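Local atomic coordinates of NEQ263 (Nanoarchaeum equitans Kin4-M, PDB entry 5BN3), a protein that forms, together with its partner NeqA, the core complex of an archaeal ATP synthase and, as a member of the ATPase alpha/beta family, probably binds ATP. Residues G78-K82 with G83-Y87; T113-S116 with S117-V120; A253-Y256 with T257-S261; E390-I394 with E395-E399. All coordinates share one frame; numbering follows the deposited sequence.

Interaction 1 (G78-K82 with G83-Y87); sequences GEPIK and GPKPY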
ATOM      1  N   GLY B  78      -9.563  36.288 -14.659  1.00 40.74           N
ATOM      2  CA  GLY B  78      -9.942  36.992 -15.871  1.00 39.87           C
ATOM      3  C   GLY B  78      -9.647  38.480 -15.802  1.00 44.01           C
ATOM      4  O   GLY B  78     -10.074  39.249 -16.667  1.00 40.96           O
ATOM      5  N   GLU B  79      -8.919  38.888 -14.766  1.00 43.08           N
ATOM      6  CA  GLU B  79      -8.537  40.286 -14.604  1.00 42.92           C
ATOM      7  C   GLU B  79      -7.289  40.575 -15.423  1.00 48.01           C
ATOM      8  O   GLU B  79      -6.344  39.786 -15.418  1.00 44.85           O
ATOM      9  CB  GLU B  79      -8.286  40.602 -13.128  1.00 49.21           C
ATOM     10  CG  GLU B  79      -9.521  40.457 -12.249  1.00 49.29           C
ATOM     11  CD  GLU B  79      -9.176  40.281 -10.783  1.00 77.64           C
ATOM     12  OE1 GLU B  79      -7.988  40.047 -10.473  1.00 63.51           O
ATOM     13  OE2 GLU B  79     -10.092  40.372  -9.939  1.00 79.88           O
ATOM     14  N   PRO B  80      -7.276  41.719 -16.123  1.00 63.88           N
ATOM     15  CA  PRO B  80      -6.165  42.018 -17.030  1.00 45.46           C
ATOM     16  C   PRO B  80      -4.833  42.179 -16.309  1.00 60.69           C
ATOM     17  O   PRO B  80      -4.772  42.783 -15.235  1.00 45.20           O
ATOM     18  CB  PRO B  80      -6.584  43.348 -17.666  1.00 60.81           C
ATOM     19  CG  PRO B  80      -7.479  43.981 -16.655  1.00 62.01           C
ATOM     20  CD  PRO B  80      -8.227  42.841 -16.021  1.00 53.00           C
ATOM     21  N   ILE B  81      -3.779  41.619 -16.895  1.00 42.63           N
ATOM     22  CA  ILE B  81      -2.426  41.846 -16.415  1.00 48.95           C
ATOM     23  C   ILE B  81      -1.818  42.982 -17.225  1.00 71.53           C
ATOM     24  O   ILE B  81      -1.255  43.922 -16.665  1.00 70.35           O
ATOM     25  CB  ILE B  81      -1.538  40.590 -16.564  1.00 55.75           C
ATOM     26  CG1 ILE B  81      -2.065  39.448 -15.690  1.00 57.92           C
ATOM     27  CG2 ILE B  81      -0.095  40.910 -16.200  1.00 58.43           C
ATOM     28  CD1 ILE B  81      -1.325  38.136 -15.887  1.00 60.24           C
ATOM     29  N   LYS B  82      -1.954  42.897 -18.548  1.00 69.89           N
ATOM     30  CA  LYS B  82      -1.345  43.874 -19.450  1.00 98.59           C
ATOM     31  C   LYS B  82      -1.861  45.301 -19.249  1.00105.56           C
ATOM     32  O   LYS B  82      -1.110  46.259 -19.427  1.00102.58           O
ATOM     33  CB  LYS B  82      -1.488  43.448 -20.919  1.00 89.40           C
ATOM     34  CG  LYS B  82      -2.868  43.670 -21.521  1.00 82.99           C
ATOM     35  CD  LYS B  82      -3.745  42.451 -21.340  1.00 48.86           C
ATOM     36  CE  LYS B  82      -5.153  42.817 -20.898  1.00 67.24           C
ATOM     37  NZ  LYS B  82      -5.999  43.403 -21.974  1.00 75.25           N
ATOM     38  N   GLY B  83      -3.132  45.452 -18.877  1.00 88.88           N
ATOM     39  CA  GLY B  83      -3.657  46.780 -18.607  1.00 92.14           C
ATOM     40  C   GLY B  83      -5.151  47.033 -18.745  1.00 96.42           C
ATOM     41  O   GLY B  83      -5.826  47.284 -17.745  1.00 83.63           O
ATOM     42  N   PRO B  84      -5.676  46.991 -19.982  1.00100.33           N
ATOM     43  CA  PRO B  84      -7.039  47.475 -20.238  1.00 93.37           C
ATOM     44  C   PRO B  84      -8.142  46.462 -19.933  1.00 80.80           C
ATOM     45  O   PRO B  84      -8.084  45.318 -20.386  1.00 78.61           O
ATOM     46  CB  PRO B  84      -7.014  47.782 -21.736  1.00 88.53           C
ATOM     47  CG  PRO B  84      -6.055  46.785 -22.291  1.00 82.26           C
ATOM     48  CD  PRO B  84      -5.011  46.547 -21.222  1.00 94.33           C
ATOM     49  N   LYS B  85      -9.150  46.900 -19.185  1.00 66.65           N
ATOM     50  CA  LYS B  85     -10.277  46.044 -18.828  1.00 66.40           C
ATOM     51  C   LYS B  85     -11.233  45.854 -20.003  1.00 72.07           C
ATOM     52  O   LYS B  85     -11.489  46.795 -20.757  1.00 78.58           O
ATOM     53  CB  LYS B  85     -11.030  46.631 -17.629  1.00 76.62           C
ATOM     54  CG  LYS B  85     -10.147  46.904 -16.421  1.00 82.61           C
ATOM     55  CD  LYS B  85     -10.966  47.002 -15.140  1.00 94.10           C
ATOM     56  CE  LYS B  85     -11.115  48.441 -14.674  1.00102.94           C
ATOM     57  NZ  LYS B  85      -9.793  49.086 -14.439  1.00 94.73           N
ATOM     58  N   PRO B  86     -11.757  44.628 -20.169  1.00 82.09           N
ATOM     59  CA  PRO B  86     -12.755  44.338 -21.206  1.00 69.88           C
ATOM     60  C   PRO B  86     -14.111  44.925 -20.828  1.00 61.36           C
ATOM     61  O   PRO B  86     -14.323  45.224 -19.655  1.00 63.02           O
ATOM     62  CB  PRO B  86     -12.821  42.807 -21.212  1.00 79.37           C
ATOM     63  CG  PRO B  86     -12.381  42.405 -19.846  1.00 66.51           C
ATOM     64  CD  PRO B  86     -11.363  43.421 -19.421  1.00 67.62           C
ATOM     65  N   TYR B  87     -15.010  45.075 -21.796  1.00 73.19           N
ATOM     66  CA  TYR B  87     -16.268  45.791 -21.576  1.00 77.39           C
ATOM     67  C   TYR B  87     -17.246  45.097 -20.629  1.00 74.84           C
ATOM     68  O   TYR B  87     -17.671  43.968 -20.880  1.00 73.33           O
ATOM     69  CB  TYR B  87     -16.949  46.083 -22.903  1.00 74.29           C
TER
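Lys82 reaches over the turn to Pro84 with the one polar bond made between 78-82 and 83-87. Its NZ gives a hydrogen bond of 3.2 Å to Pro84 O, arriving in the carbonyl plane on a lone pair. The lysine chain is bent at chi2, chi3 and chi4, and this folding brings the amine back over its own turn. A long flexible side chain suits the task.

The remaining contacts are van der Waals. The lysine chain crosses the Pro84 ring at about a right angle, with CG of Lys82 3.6 Å from CD of Pro84. Pro80 faces the later residues: its CB rests on the carbonyl of Pro84, 3.7 Å from Pro84 O, and its CG makes an apolar contact of 4.0 Å with CG of Lys85.

Backbone shape explains Gly83, whose phi of 155° would drive a side chain into the carbonyl of Lys82. Pro80, Pro84 and Pro86 limit the backbone around Gly83. Ile81 pairs by backbone with Ile73, and Pro80 rests on Phe74, tying the turn to strand 73-75. This is a proline- and glycine-rich surface loop, without regular secondary structure, leading from strand 73-75 to strand 91-93.

Interaction 2 (T113-S116 with S117-V120); sequences TGIS and SIDV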
ATOM      1  N   THR B 113      -1.937  18.406 -38.222  1.00 34.51           N
ATOM      2  CA  THR B 113      -0.908  19.012 -37.390  1.00 36.42           C
ATOM      3  C   THR B 113       0.405  19.134 -38.141  1.00 35.89           C
ATOM      4  O   THR B 113       1.249  19.957 -37.794  1.00 34.42           O
ATOM      5  CB  THR B 113      -0.668  18.186 -36.109  1.00 35.91           C
ATOM      6  OG1 THR B 113      -0.108  16.912 -36.453  1.00 38.97           O
ATOM      7  CG2 THR B 113      -1.973  17.975 -35.364  1.00 37.37           C
ATOM      8  N   GLY B 114       0.577  18.302 -39.166  1.00 33.76           N
ATOM      9  CA  GLY B 114       1.824  18.260 -39.906  1.00 35.68           C
ATOM     10  C   GLY B 114       2.830  17.341 -39.243  1.00 40.78           C
ATOM     11  O   GLY B 114       3.968  17.211 -39.699  1.00 36.29           O
ATOM     12  N   ILE B 115       2.399  16.706 -38.159  1.00 36.15           N
ATOM     13  CA  ILE B 115       3.239  15.786 -37.403  1.00 33.15           C
ATOM     14  C   ILE B 115       2.840  14.344 -37.724  1.00 36.50           C
ATOM     15  O   ILE B 115       1.724  13.924 -37.419  1.00 33.76           O
ATOM     16  CB  ILE B 115       3.097  16.052 -35.888  1.00 38.01           C
ATOM     17  CG1 ILE B 115       3.429  17.518 -35.578  1.00 36.82           C
ATOM     18  CG2 ILE B 115       3.990  15.121 -35.089  1.00 30.18           C
ATOM     19  CD1 ILE B 115       2.977  17.978 -34.204  1.00 36.00           C
ATOM     20  N   SER B 116       3.754  13.593 -38.335  1.00 32.88           N
ATOM     21  CA  SER B 116       3.459  12.246 -38.826  1.00 34.34           C
ATOM     22  C   SER B 116       2.971  11.289 -37.745  1.00 34.76           C
ATOM     23  O   SER B 116       2.006  10.555 -37.949  1.00 35.20           O
ATOM     24  CB  SER B 116       4.690  11.651 -39.510  1.00 45.06           C
ATOM     25  OG  SER B 116       5.121  12.467 -40.580  1.00 39.93           O
ATOM     26  N   SER B 117       3.645  11.297 -36.600  1.00 30.89           N
ATOM     27  CA  SER B 117       3.301  10.405 -35.496  1.00 33.45           C
ATOM     28  C   SER B 117       1.894  10.655 -34.954  1.00 39.25           C
ATOM     29  O   SER B 117       1.321   9.799 -34.278  1.00 38.09           O
ATOM     30  CB  SER B 117       4.338  10.515 -34.378  1.00 30.77           C
ATOM     31  OG  SER B 117       4.507  11.854 -33.955  1.00 36.15           O
ATOM     32  N   ILE B 118       1.337  11.824 -35.260  1.00 33.82           N
ATOM     33  CA  ILE B 118      -0.044  12.135 -34.904  1.00 38.56           C
ATOM     34  C   ILE B 118      -0.996  11.916 -36.084  1.00 37.38           C
ATOM     35  O   ILE B 118      -1.953  11.150 -35.980  1.00 36.84           O
ATOM     36  CB  ILE B 118      -0.180  13.595 -34.420  1.00 31.95           C
ATOM     37  CG1 ILE B 118       0.519  13.780 -33.069  1.00 39.52           C
ATOM     38  CG2 ILE B 118      -1.646  13.991 -34.311  1.00 34.05           C
ATOM     39  CD1 ILE B 118       0.457  15.202 -32.537  1.00 35.73           C
ATOM     40  N   ASP B 119      -0.724  12.579 -37.205  1.00 32.05           N
ATOM     41  CA  ASP B 119      -1.664  12.635 -38.331  1.00 32.87           C
ATOM     42  C   ASP B 119      -2.099  11.293 -38.932  1.00 37.33           C
ATOM     43  O   ASP B 119      -3.263  11.126 -39.294  1.00 37.01           O
ATOM     44  CB  ASP B 119      -1.112  13.540 -39.439  1.00 35.52           C
ATOM     45  CG  ASP B 119      -1.109  15.005 -39.053  1.00 48.30           C
ATOM     46  OD1 ASP B 119      -1.799  15.374 -38.078  1.00 42.09           O
ATOM     47  OD2 ASP B 119      -0.424  15.795 -39.736  1.00 47.69           O
ATOM     48  N   VAL B 120      -1.172  10.348 -39.052  1.00 36.91           N
ATOM     49  CA  VAL B 120      -1.491   9.066 -39.678  1.00 33.47           C
ATOM     50  C   VAL B 120      -2.382   8.183 -38.805  1.00 34.18           C
ATOM     51  O   VAL B 120      -3.510   7.868 -39.176  1.00 33.58           O
ATOM     52  CB  VAL B 120      -0.214   8.287 -40.062  1.00 34.48           C
ATOM     53  CG1 VAL B 120      -0.577   6.944 -40.661  1.00 38.37           C
ATOM     54  CG2 VAL B 120       0.613   9.091 -41.048  1.00 34.38           C
TER
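Two side-chain rotations bring Thr113 and Asp119 together. The threonine hydroxyl stands between its backbone N and carbonyl carbon (chi1 66°), while the aspartate carboxyl carbon lies beside its own backbone N (chi1 -70°), directing the carboxylate back at the start of the turn. OD1 of Asp119 then accepts twice: from the backbone N of Thr113 at 3.0 Å on its syn lone pair, and from OG1 of Thr113 at 2.8 Å, which comes from above the carboxylate plane. OD2 takes the N-H of Gly114 at 2.8 Å, on the syn side and slightly out of plane. The threonine hydroxyl is used twice as well, for it accepts from the backbone N of Ile115 and closes an ST turn. Glycine fits at 114 because its positive phi would press a side chain against the preceding carbonyl.

Ile115 occupies the N-cap of the short helix. Its carbonyl O receives the N-H of Asp119 at 2.8 Å in a straight bond. The backbone N of Ile118 bonds to the same Ile115 O at 3.0 Å, from well above the carbonyl plane. On the apolar side, CD1 of Ile115 meets CD1 of Ile118 at 4.1 Å, and both isoleucines pack on Ile147 of helix 140-151. The Ser116 hydroxyl turns to Ser397 and Arg392.

Two N-H groups and one hydroxyl thus hold a buried carboxylate by both oxygens, which fixes its rotation. With that many donors around it, Asp119 is likely to remain ionised although it lies inside the protein.

Interaction 3 (A253-Y256 with T257-S261); sequences AYLY and TDLAS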
ATOM      1  N   ALA B 253     -13.075  12.863  -3.583  1.00 34.97           N
ATOM      2  CA  ALA B 253     -13.824  11.762  -4.178  1.00 40.59           C
ATOM      3  C   ALA B 253     -14.461  12.124  -5.518  1.00 39.71           C
ATOM      4  O   ALA B 253     -14.692  11.253  -6.360  1.00 37.59           O
ATOM      5  CB  ALA B 253     -14.884  11.288  -3.208  1.00 47.68           C
ATOM      6  N   TYR B 254     -14.747  13.408  -5.707  1.00 36.58           N
ATOM      7  CA  TYR B 254     -15.410  13.885  -6.915  1.00 33.97           C
ATOM      8  C   TYR B 254     -14.428  14.372  -7.983  1.00 37.51           C
ATOM      9  O   TYR B 254     -14.816  15.112  -8.883  1.00 34.34           O
ATOM     10  CB  TYR B 254     -16.391  15.007  -6.562  1.00 43.93           C
ATOM     11  CG  TYR B 254     -15.788  16.090  -5.700  1.00 41.14           C
ATOM     12  CD1 TYR B 254     -15.078  17.140  -6.263  1.00 39.18           C
ATOM     13  CD2 TYR B 254     -15.935  16.065  -4.323  1.00 48.93           C
ATOM     14  CE1 TYR B 254     -14.529  18.129  -5.479  1.00 49.44           C
ATOM     15  CE2 TYR B 254     -15.394  17.047  -3.534  1.00 43.46           C
ATOM     16  CZ  TYR B 254     -14.690  18.077  -4.113  1.00 51.64           C
ATOM     17  OH  TYR B 254     -14.145  19.061  -3.323  1.00 49.09           O
ATOM     18  N   LEU B 255     -13.166  13.956  -7.885  1.00 36.64           N
ATOM     19  CA  LEU B 255     -12.137  14.413  -8.824  1.00 32.06           C
ATOM     20  C   LEU B 255     -12.503  14.141 -10.284  1.00 26.54           C
ATOM     21  O   LEU B 255     -12.330  15.008 -11.138  1.00 30.42           O
ATOM     22  CB  LEU B 255     -10.773  13.797  -8.489  1.00 34.10           C
ATOM     23  CG  LEU B 255      -9.617  14.221  -9.402  1.00 33.31           C
ATOM     24  CD1 LEU B 255      -9.472  15.733  -9.411  1.00 35.18           C
ATOM     25  CD2 LEU B 255      -8.310  13.572  -8.979  1.00 33.64           C
ATOM     26  N   TYR B 256     -13.020  12.948 -10.563  1.00 28.47           N
ATOM     27  CA  TYR B 256     -13.457  12.605 -11.913  1.00 36.81           C
ATOM     28  C   TYR B 256     -14.520  13.581 -12.405  1.00 34.74           C
ATOM     29  O   TYR B 256     -14.439  14.095 -13.521  1.00 26.42           O
ATOM     30  CB  TYR B 256     -14.008  11.176 -11.948  1.00 32.24           C
ATOM     31  CG  TYR B 256     -14.646  10.779 -13.265  1.00 30.83           C
ATOM     32  CD1 TYR B 256     -15.999  10.995 -13.500  1.00 30.21           C
ATOM     33  CD2 TYR B 256     -13.900  10.173 -14.265  1.00 34.91           C
ATOM     34  CE1 TYR B 256     -16.585  10.634 -14.696  1.00 30.97           C
ATOM     35  CE2 TYR B 256     -14.481   9.802 -15.465  1.00 26.61           C
ATOM     36  CZ  TYR B 256     -15.821  10.038 -15.674  1.00 40.08           C
ATOM     37  OH  TYR B 256     -16.408   9.675 -16.863  1.00 35.58           O
ATOM     38  N   THR B 257     -15.523  13.821 -11.569  1.00 32.31           N
ATOM     39  CA  THR B 257     -16.635  14.687 -11.943  1.00 26.01           C
ATOM     40  C   THR B 257     -16.177  16.132 -12.154  1.00 29.66           C
ATOM     41  O   THR B 257     -16.638  16.805 -13.072  1.00 35.22           O
ATOM     42  CB  THR B 257     -17.765  14.619 -10.895  1.00 33.20           C
ATOM     43  OG1 THR B 257     -18.227  13.266 -10.790  1.00 36.61           O
ATOM     44  CG2 THR B 257     -18.930  15.506 -11.295  1.00 31.45           C
ATOM     45  N   ASP B 258     -15.257  16.599 -11.317  1.00 28.74           N
ATOM     46  CA  ASP B 258     -14.751  17.958 -11.457  1.00 30.10           C
ATOM     47  C   ASP B 258     -13.902  18.120 -12.717  1.00 31.40           C
ATOM     48  O   ASP B 258     -14.029  19.115 -13.431  1.00 34.55           O
ATOM     49  CB  ASP B 258     -13.957  18.372 -10.222  1.00 35.75           C
ATOM     50  CG  ASP B 258     -13.496  19.809 -10.288  1.00 53.27           C
ATOM     51  OD1 ASP B 258     -14.247  20.701  -9.840  1.00 39.19           O
ATOM     52  OD2 ASP B 258     -12.386  20.054 -10.800  1.00 46.25           O
ATOM     53  N   LEU B 259     -13.040  17.144 -12.992  1.00 33.51           N
ATOM     54  CA  LEU B 259     -12.242  17.163 -14.216  1.00 29.96           C
ATOM     55  C   LEU B 259     -13.142  17.140 -15.448  1.00 28.71           C
ATOM     56  O   LEU B 259     -12.881  17.826 -16.438  1.00 34.30           O
ATOM     57  CB  LEU B 259     -11.263  15.983 -14.243  1.00 31.71           C
ATOM     58  CG  LEU B 259     -10.062  16.049 -13.296  1.00 33.04           C
ATOM     59  CD1 LEU B 259      -9.230  14.772 -13.376  1.00 34.63           C
ATOM     60  CD2 LEU B 259      -9.198  17.260 -13.612  1.00 29.00           C
ATOM     61  N   ALA B 260     -14.211  16.356 -15.376  1.00 29.96           N
ATOM     62  CA  ALA B 260     -15.164  16.262 -16.474  1.00 30.73           C
ATOM     63  C   ALA B 260     -15.896  17.578 -16.689  1.00 38.28           C
ATOM     64  O   ALA B 260     -16.194  17.948 -17.823  1.00 34.39           O
ATOM     65  CB  ALA B 260     -16.149  15.150 -16.217  1.00 26.45           C
ATOM     66  N   SER B 261     -16.182  18.288 -15.600  1.00 33.16           N
ATOM     67  CA  SER B 261     -16.884  19.568 -15.686  1.00 41.77           C
ATOM     68  C   SER B 261     -16.042  20.607 -16.422  1.00 47.66           C
ATOM     69  O   SER B 261     -16.528  21.680 -16.774  1.00 37.86           O
ATOM     70  CB  SER B 261     -17.253  20.079 -14.292  1.00 37.68           C
ATOM     71  OG  SER B 261     -16.134  20.666 -13.654  1.00 43.26           O
TER
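The first turn of helix 255-263 makes this contact, with Tyr254 at the N-cap, where the nucleotide-binding domain meets the V-type ATP synthase alpha chain. Three successive backbone bonds define the turn: Asp258 N to Tyr254 O, Leu259 N to Leu255 O and Ala260 N to Tyr256 O, each 2.9 Å.

Leu255 and Leu259 form its apolar side. CD1 of Leu255 lies 3.9 Å from CG of Leu259, one turn further on, and both leucines pack on Leu294 of helix 290-296. Leu255 has CG anti to its backbone N (chi1 -179°), a rotation that brings its branched end against Leu259, which it crosses at a slant. An alanine in place of Leu259 is likely to leave CD1 of Leu255 without its neighbour and to open a gap against Leu294 and Ile298.

Tyr254 and Asp258 share another side, their polar ends bonded elsewhere. The edge of the Tyr254 ring meets CB of Asp258, with CD1 of Tyr254 at 4.3 Å from that carbon. The tyrosine hydroxyl bonds to Glu244, while the carboxylate of Asp258 joins Arg204 in a salt bridge and accepts from Tyr231.

Tyr256 and Thr257 serve the subunit boundary. The Tyr256 hydroxyl bonds to Gly251 O of the alpha chain, its ring makes a cation-pi contact with Arg324 of that chain, and the Thr257 hydroxyl bonds to Glu327 there. The arrangement is a helix N-terminus at a subunit interface, near a nucleotide: the Tyr256 side chain lies about 9 Å from a bound ADP and about 8 Å from a magnesium ion.

Interaction 4 (E390-I394 with E395-E399); sequences EYRSI and EKSFE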
ATOM      1  N   GLU B 390       9.316  21.484 -38.674  1.00 37.14           N
ATOM      2  CA  GLU B 390       8.996  20.745 -39.891  1.00 37.90           C
ATOM      3  C   GLU B 390       7.508  20.428 -39.984  1.00 48.11           C
ATOM      4  O   GLU B 390       6.906  19.944 -39.021  1.00 39.69           O
ATOM      5  CB  GLU B 390       9.807  19.447 -39.955  1.00 42.05           C
ATOM      6  CG  GLU B 390       9.495  18.583 -41.168  1.00 47.92           C
ATOM      7  CD  GLU B 390      10.387  17.359 -41.263  1.00 54.33           C
ATOM      8  OE1 GLU B 390      11.199  17.136 -40.339  1.00 53.75           O
ATOM      9  OE2 GLU B 390      10.277  16.617 -42.263  1.00 49.86           O
ATOM     10  N   TYR B 391       6.921  20.711 -41.144  1.00 33.73           N
ATOM     11  CA  TYR B 391       5.533  20.356 -41.417  1.00 37.54           C
ATOM     12  C   TYR B 391       5.487  19.285 -42.498  1.00 43.98           C
ATOM     13  O   TYR B 391       6.022  19.472 -43.592  1.00 42.45           O
ATOM     14  CB  TYR B 391       4.736  21.585 -41.875  1.00 42.39           C
ATOM     15  CG  TYR B 391       3.266  21.306 -42.102  1.00 45.12           C
ATOM     16  CD1 TYR B 391       2.814  20.758 -43.298  1.00 39.75           C
ATOM     17  CD2 TYR B 391       2.330  21.595 -41.123  1.00 43.78           C
ATOM     18  CE1 TYR B 391       1.473  20.498 -43.502  1.00 42.35           C
ATOM     19  CE2 TYR B 391       0.989  21.343 -41.319  1.00 43.84           C
ATOM     20  CZ  TYR B 391       0.567  20.794 -42.507  1.00 46.48           C
ATOM     21  OH  TYR B 391      -0.772  20.542 -42.698  1.00 45.70           O
ATOM     22  N   ARG B 392       4.837  18.168 -42.198  1.00 37.13           N
ATOM     23  CA  ARG B 392       4.666  17.114 -43.187  1.00 43.93           C
ATOM     24  C   ARG B 392       3.209  17.004 -43.611  1.00 50.77           C
ATOM     25  O   ARG B 392       2.319  16.856 -42.773  1.00 37.83           O
ATOM     26  CB  ARG B 392       5.155  15.772 -42.635  1.00 42.45           C
ATOM     27  CG  ARG B 392       6.612  15.770 -42.212  1.00 45.21           C
ATOM     28  CD  ARG B 392       7.114  14.358 -42.011  1.00 39.00           C
ATOM     29  NE  ARG B 392       8.492  14.322 -41.530  1.00 45.29           N
ATOM     30  CZ  ARG B 392       8.973  13.383 -40.722  1.00 47.54           C
ATOM     31  NH1 ARG B 392       8.184  12.406 -40.299  1.00 40.11           N
ATOM     32  NH2 ARG B 392      10.238  13.426 -40.333  1.00 42.27           N
ATOM     33  N   SER B 393       2.964  17.086 -44.915  1.00 37.80           N
ATOM     34  CA  SER B 393       1.630  16.824 -45.437  1.00 37.09           C
ATOM     35  C   SER B 393       1.319  15.353 -45.196  1.00 35.07           C
ATOM     36  O   SER B 393       2.231  14.539 -45.026  1.00 41.15           O
ATOM     37  CB  SER B 393       1.547  17.153 -46.929  1.00 42.43           C
ATOM     38  OG  SER B 393       2.307  16.240 -47.701  1.00 37.09           O
ATOM     39  N   ILE B 394       0.035  15.011 -45.164  1.00 36.60           N
ATOM     40  CA  ILE B 394      -0.370  13.629 -44.939  1.00 39.22           C
ATOM     41  C   ILE B 394       0.156  12.728 -46.060  1.00 44.00           C
ATOM     42  O   ILE B 394       0.491  11.563 -45.827  1.00 37.29           O
ATOM     43  CB  ILE B 394      -1.906  13.509 -44.783  1.00 38.54           C
ATOM     44  CG1 ILE B 394      -2.310  12.090 -44.386  1.00 43.25           C
ATOM     45  CG2 ILE B 394      -2.623  13.938 -46.055  1.00 49.18           C
ATOM     46  CD1 ILE B 394      -1.760  11.656 -43.050  1.00 41.23           C
ATOM     47  N   GLU B 395       0.255  13.285 -47.265  1.00 43.61           N
ATOM     48  CA  GLU B 395       0.803  12.564 -48.408  1.00 44.06           C
ATOM     49  C   GLU B 395       2.281  12.251 -48.199  1.00 38.84           C
ATOM     50  O   GLU B 395       2.748  11.165 -48.542  1.00 45.58           O
ATOM     51  CB  GLU B 395       0.612  13.364 -49.702  1.00 43.09           C
ATOM     52  CG  GLU B 395      -0.837  13.535 -50.140  1.00 59.23           C
ATOM     53  CD  GLU B 395      -1.541  14.682 -49.438  1.00 75.14           C
ATOM     54  OE1 GLU B 395      -0.857  15.535 -48.833  1.00 52.23           O
ATOM     55  OE2 GLU B 395      -2.788  14.733 -49.498  1.00 72.96           O
ATOM     56  N   LYS B 396       3.013  13.207 -47.634  1.00 37.46           N
ATOM     57  CA  LYS B 396       4.424  13.007 -47.319  1.00 35.20           C
ATOM     58  C   LYS B 396       4.598  11.921 -46.258  1.00 49.28           C
ATOM     59  O   LYS B 396       5.513  11.101 -46.340  1.00 37.71           O
ATOM     60  CB  LYS B 396       5.063  14.320 -46.851  1.00 39.13           C
ATOM     61  CG  LYS B 396       6.525  14.197 -46.438  1.00 47.37           C
ATOM     62  CD  LYS B 396       7.382  13.660 -47.578  1.00 56.74           C
ATOM     63  CE  LYS B 396       8.825  13.445 -47.146  1.00 59.03           C
ATOM     64  NZ  LYS B 396       9.497  14.706 -46.738  1.00 65.06           N
ATOM     65  N   SER B 397       3.706  11.913 -45.273  1.00 39.31           N
ATOM     66  CA  SER B 397       3.739  10.904 -44.218  1.00 33.67           C
ATOM     67  C   SER B 397       3.483   9.502 -44.772  1.00 38.18           C
ATOM     68  O   SER B 397       4.102   8.533 -44.329  1.00 40.45           O
ATOM     69  CB  SER B 397       2.719  11.242 -43.125  1.00 38.53           C
ATOM     70  OG  SER B 397       3.081  12.429 -42.439  1.00 36.89           O
ATOM     71  N   PHE B 398       2.572   9.402 -45.737  1.00 39.72           N
ATOM     72  CA  PHE B 398       2.286   8.133 -46.403  1.00 48.70           C
ATOM     73  C   PHE B 398       3.495   7.649 -47.200  1.00 52.62           C
ATOM     74  O   PHE B 398       3.804   6.458 -47.212  1.00 53.86           O
ATOM     75  CB  PHE B 398       1.083   8.275 -47.342  1.00 43.12           C
ATOM     76  CG  PHE B 398      -0.234   8.450 -46.634  1.00 48.23           C
ATOM     77  CD1 PHE B 398      -0.373   8.125 -45.290  1.00 41.74           C
ATOM     78  CD2 PHE B 398      -1.340   8.928 -47.322  1.00 46.13           C
ATOM     79  CE1 PHE B 398      -1.592   8.284 -44.648  1.00 39.59           C
ATOM     80  CE2 PHE B 398      -2.557   9.089 -46.686  1.00 58.33           C
ATOM     81  CZ  PHE B 398      -2.684   8.764 -45.348  1.00 44.02           C
ATOM     82  N   GLU B 399       4.168   8.584 -47.869  1.00 50.09           N
ATOM     83  CA  GLU B 399       5.358   8.278 -48.662  1.00 51.45           C
ATOM     84  C   GLU B 399       6.482   7.702 -47.807  1.00 57.81           C
ATOM     85  O   GLU B 399       7.189   6.786 -48.232  1.00 47.16           O
ATOM     86  CB  GLU B 399       5.859   9.534 -49.384  1.00 54.88           C
ATOM     87  CG  GLU B 399       4.976  10.006 -50.526  1.00 58.34           C
ATOM     88  CD  GLU B 399       5.498  11.275 -51.172  1.00 80.07           C
ATOM     89  OE1 GLU B 399       6.687  11.603 -50.959  1.00 71.40           O
ATOM     90  OE2 GLU B 399       4.723  11.947 -51.883  1.00 76.29           O
TER
HETATM   91  O   HOH W   1       1.389  14.331 -41.652  1.00 37.67           O
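Ser393 caps the start of helix 394-408 in the C-terminal domain. Its OG accepts from the backbone N of Lys396 at 3.1 Å. A chi1 of 69° turns the hydroxyl to that N-H. Serine suits an N-cap: it is short, and its oxygen accepts from an N-H that has no carbonyl of a preceding helical turn to bond to. The carbonyl of Ser393 then takes Ser397 N at 3.0 Å, in the carbonyl plane, and that of Ile394 takes Phe398 N at 3.0 Å.

Beyond the N-cap, Ile394 lies over one face of the Phe398 ring in a CH-pi contact, its CG1 3.9 Å from the ring centroid and 29° off the normal. CG1 comes nearest at CZ of Phe398, 3.5 Å away. The carbonyl O of Ile394 also lies over the ring, 3.3 Å above the plane and displaced toward the rim. Phe398 further stacks with Tyr339 and meets His336 edge-to-face, and an alanine there would probably leave Ile394 without its aromatic floor, and Tyr339 and His336 without this ring to pack against.

Before the helix, Arg392 donates through NE to OE2 of Glu390 in a straight hydrogen bond of 3.0 Å that is part of a salt bridge; the oxygen lies in the guanidinium plane, but the nitrogen sits far above the plane of the carboxylate. NH1 bonds to Phe383 O. A water donates to Arg392 O and accepts from OG of Ser397, a hydroxyl that also bonds to Ser116 OG.

Interaction 1 lies on the surface and interaction 2 is buried, while interactions 3 and 4 are partly buried. Interactions 2 and 4, centres 8 Å apart, touch directly, through a serine-serine hydroxyl contact and a backbone bond from Arg392 to Gly114, so a helix start of the nucleotide-binding domain is joined to one of the C-terminal domain. Both open helices, yet one relies on a buried carboxylate and the other on a serine cap with an aromatic ring. Interaction 3, on the far side of the chain's centre from both, packs two leucines on its first turn and meets another subunit. Interaction 1, about 30 Å from interaction 3 between centres, relies on prolines, a glycine and one lysine-to-carbonyl hydrogen bond.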